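Local coordinates for protein apoptosis regulator Bcl-2 homolog (PDB 5WOS) that inhibits apoptosis of the infected host cell, interacting with the proapoptotic factors BAK1 and BAX and with other BH3-containing proteins such as BIM, BID and PUMA, at residues 18-23 with 121-126. Numbering follows the deposited sequence.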
ATOM      1  N   THR A  18      -8.790   8.532  -7.277  1.00 40.28           N
ATOM      2  CA  THR A  18      -8.837   7.250  -7.976  1.00 39.92           C
ATOM      3  C   THR A  18      -8.035   6.195  -7.220  1.00 35.21           C
ATOM      4  O   THR A  18      -8.472   5.048  -7.083  1.00 34.93           O
ATOM      5  CB  THR A  18      -8.311   7.401  -9.410  1.00 44.60           C
ATOM      6  OG1 THR A  18      -9.095   8.373 -10.117  1.00 47.64           O
ATOM      7  CG2 THR A  18      -8.398   6.071 -10.163  1.00 36.32           C
ATOM      8  N   ILE A  19      -6.856   6.565  -6.719  1.00 36.29           N
ATOM      9  CA  ILE A  19      -6.049   5.631  -5.942  1.00 37.75           C
ATOM     10  C   ILE A  19      -6.619   5.463  -4.538  1.00 36.90           C
ATOM     11  O   ILE A  19      -6.739   4.344  -4.032  1.00 36.48           O
ATOM     12  CB  ILE A  19      -4.581   6.101  -5.911  1.00 42.78           C
ATOM     13  CG1 ILE A  19      -3.902   5.787  -7.248  1.00 42.50           C
ATOM     14  CG2 ILE A  19      -3.808   5.464  -4.749  1.00 39.25           C
ATOM     15  CD1 ILE A  19      -3.525   7.004  -8.017  1.00 39.10           C
ATOM     16  N   LEU A  20      -6.984   6.573  -3.892  1.00 40.04           N
ATOM     17  CA  LEU A  20      -7.446   6.515  -2.508  1.00 33.12           C
ATOM     18  C   LEU A  20      -8.670   5.619  -2.361  1.00 34.38           C
ATOM     19  O   LEU A  20      -8.778   4.864  -1.391  1.00 36.77           O
ATOM     20  CB  LEU A  20      -7.747   7.928  -2.005  1.00 31.85           C
ATOM     21  CG  LEU A  20      -8.329   8.061  -0.593  1.00 34.67           C
ATOM     22  CD1 LEU A  20      -7.293   7.733   0.474  1.00 36.54           C
ATOM     23  CD2 LEU A  20      -8.873   9.459  -0.396  1.00 41.92           C
ATOM     24  N   ASN A  21      -9.609   5.694  -3.307  1.00 39.63           N
ATOM     25  CA  ASN A  21     -10.825   4.889  -3.200  1.00 42.40           C
ATOM     26  C   ASN A  21     -10.501   3.409  -3.029  1.00 38.40           C
ATOM     27  O   ASN A  21     -11.148   2.711  -2.239  1.00 40.31           O
ATOM     28  CB  ASN A  21     -11.710   5.099  -4.429  1.00 33.60           C
ATOM     29  CG  ASN A  21     -12.957   4.241  -4.397  1.00 46.40           C
ATOM     30  OD1 ASN A  21     -13.061   3.243  -5.114  1.00 39.26           O
ATOM     31  ND2 ASN A  21     -13.909   4.619  -3.553  1.00 44.03           N
ATOM     32  N   ILE A  22      -9.501   2.911  -3.756  1.00 34.85           N
ATOM     33  CA  ILE A  22      -9.154   1.495  -3.681  1.00 36.18           C
ATOM     34  C   ILE A  22      -8.386   1.187  -2.402  1.00 38.93           C
ATOM     35  O   ILE A  22      -8.661   0.190  -1.724  1.00 38.90           O
ATOM     36  CB  ILE A  22      -8.365   1.094  -4.938  1.00 37.61           C
ATOM     37  CG1 ILE A  22      -9.338   0.821  -6.084  1.00 35.78           C
ATOM     38  CG2 ILE A  22      -7.487  -0.129  -4.685  1.00 32.42           C
ATOM     39  CD1 ILE A  22      -8.713   0.974  -7.427  1.00 45.17           C
ATOM     40  N   ILE A  23      -7.406   2.024  -2.055  1.00 36.33           N
ATOM     41  CA  ILE A  23      -6.640   1.796  -0.836  1.00 34.12           C
ATOM     42  C   ILE A  23      -7.546   1.896   0.384  1.00 33.72           C
ATOM     43  O   ILE A  23      -7.464   1.077   1.307  1.00 31.78           O
ATOM     44  CB  ILE A  23      -5.469   2.792  -0.749  1.00 36.06           C
ATOM     45  CG1 ILE A  23      -4.540   2.633  -1.956  1.00 33.34           C
ATOM     46  CG2 ILE A  23      -4.699   2.588   0.553  1.00 35.90           C
ATOM     47  CD1 ILE A  23      -3.427   3.649  -2.009  1.00 40.06           C
ATOM     48  N   MET A 121      -4.188   6.338   7.645  1.00 56.66           N
ATOM     49  CA  MET A 121      -3.258   5.548   6.844  1.00 50.91           C
ATOM     50  C   MET A 121      -3.548   5.592   5.350  1.00 46.70           C
ATOM     51  O   MET A 121      -2.591   5.732   4.570  1.00 48.67           O
ATOM     52  CB  MET A 121      -3.262   4.094   7.335  1.00 43.87           C
ATOM     53  CG  MET A 121      -2.487   3.863   8.626  1.00 56.81           C
ATOM     54  SD  MET A 121      -0.747   4.344   8.535  1.00 57.70           S
ATOM     55  CE  MET A 121      -0.137   3.215   7.284  1.00 43.73           C
ATOM     56  N   PRO A 122      -4.794   5.474   4.884  1.00 42.53           N
ATOM     57  CA  PRO A 122      -5.024   5.553   3.431  1.00 43.55           C
ATOM     58  C   PRO A 122      -4.503   6.841   2.818  1.00 41.63           C
ATOM     59  O   PRO A 122      -3.809   6.807   1.792  1.00 41.33           O
ATOM     60  CB  PRO A 122      -6.548   5.429   3.316  1.00 40.34           C
ATOM     61  CG  PRO A 122      -6.967   4.712   4.561  1.00 41.18           C
ATOM     62  CD  PRO A 122      -6.034   5.187   5.628  1.00 46.12           C
ATOM     63  N   ASP A 123      -4.816   7.985   3.427  1.00 46.57           N
ATOM     64  CA  ASP A 123      -4.337   9.256   2.900  1.00 42.69           C
ATOM     65  C   ASP A 123      -2.823   9.365   3.009  1.00 44.70           C
ATOM     66  O   ASP A 123      -2.171   9.928   2.122  1.00 45.11           O
ATOM     67  CB  ASP A 123      -5.015  10.408   3.637  1.00 43.75           C
ATOM     68  CG  ASP A 123      -6.465  10.590   3.233  1.00 46.59           C
ATOM     69  OD1 ASP A 123      -6.723  10.940   2.061  1.00 57.66           O
ATOM     70  OD2 ASP A 123      -7.347  10.375   4.087  1.00 66.31           O
ATOM     71  N   ILE A 124      -2.242   8.818   4.080  1.00 44.30           N
ATOM     72  CA  ILE A 124      -0.808   8.973   4.311  1.00 46.96           C
ATOM     73  C   ILE A 124      -0.003   8.265   3.226  1.00 55.21           C
ATOM     74  O   ILE A 124       0.985   8.812   2.717  1.00 43.91           O
ATOM     75  CB  ILE A 124      -0.431   8.468   5.716  1.00 50.55           C
ATOM     76  CG1 ILE A 124      -1.050   9.376   6.783  1.00 52.47           C
ATOM     77  CG2 ILE A 124       1.092   8.420   5.885  1.00 51.22           C
ATOM     78  CD1 ILE A 124      -0.869   8.881   8.207  1.00 65.92           C
ATOM     79  N   ILE A 125      -0.388   7.040   2.862  1.00 51.17           N
ATOM     80  CA  ILE A 125       0.374   6.341   1.833  1.00 45.01           C
ATOM     81  C   ILE A 125       0.006   6.864   0.451  1.00 45.04           C
ATOM     82  O   ILE A 125       0.879   7.040  -0.405  1.00 46.01           O
ATOM     83  CB  ILE A 125       0.205   4.811   1.940  1.00 37.77           C
ATOM     84  CG1 ILE A 125      -1.154   4.333   1.426  1.00 47.53           C
ATOM     85  CG2 ILE A 125       0.410   4.345   3.380  1.00 43.21           C
ATOM     86  CD1 ILE A 125      -1.185   2.837   1.213  1.00 55.23           C
ATOM     87  N   THR A 126      -1.276   7.156   0.216  1.00 40.20           N
ATOM     88  CA  THR A 126      -1.666   7.762  -1.052  1.00 39.02           C
ATOM     89  C   THR A 126      -0.926   9.075  -1.275  1.00 43.33           C
ATOM     90  O   THR A 126      -0.489   9.372  -2.394  1.00 39.67           O
ATOM     91  CB  THR A 126      -3.179   7.992  -1.091  1.00 37.97           C
ATOM     92  OG1 THR A 126      -3.862   6.792  -0.717  1.00 40.44           O
ATOM     93  CG2 THR A 126      -3.624   8.397  -2.490  1.00 36.71           C
TER
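Ile-23 and Thr-126 lie at the tight middle of this packing between helices 14-32 and 121-138, whose segments run roughly antiparallel (137°) with axes 9.4 Å apart. A threonine suits so close a place because it is small and can turn its hydroxyl back onto its own helix: with chi1 at -50°, OG1 of Thr-126 donates to Pro-122 O at 2.5 Å, from above the carbonyl plane, and CG2 is sent to meet CG2 of Ile-19 at 3.7 Å. Pro-122 O is gripped twice, by OG1 and by the backbone N of Thr-126. Its hydrogen spent, OG1 of Thr-126 can lie 3.4 Å from CD1 of Ile-23. The two branches of Ile-23 serve two neighbours, since CG2 reaches CD1 of Ile-125 at 3.6 Å. Buried Leu-20 lays CD1 against CB of Pro-122 (3.7 Å), a compact ring without a backbone N-H to satisfy. The looser, solvent-facing side is at Asp-123, whose CB points away; its OD1, hydrogen-bonded to Tyr-16 OH, comes back beside the forked methyls of Leu-20. Near the centre of this all-helical Bcl-2 fold, Pro-122 and Ile-125 also touch Phe-27, farther along helix 14-32, and helix 78-86 packs on Ile-125 through Ile-78.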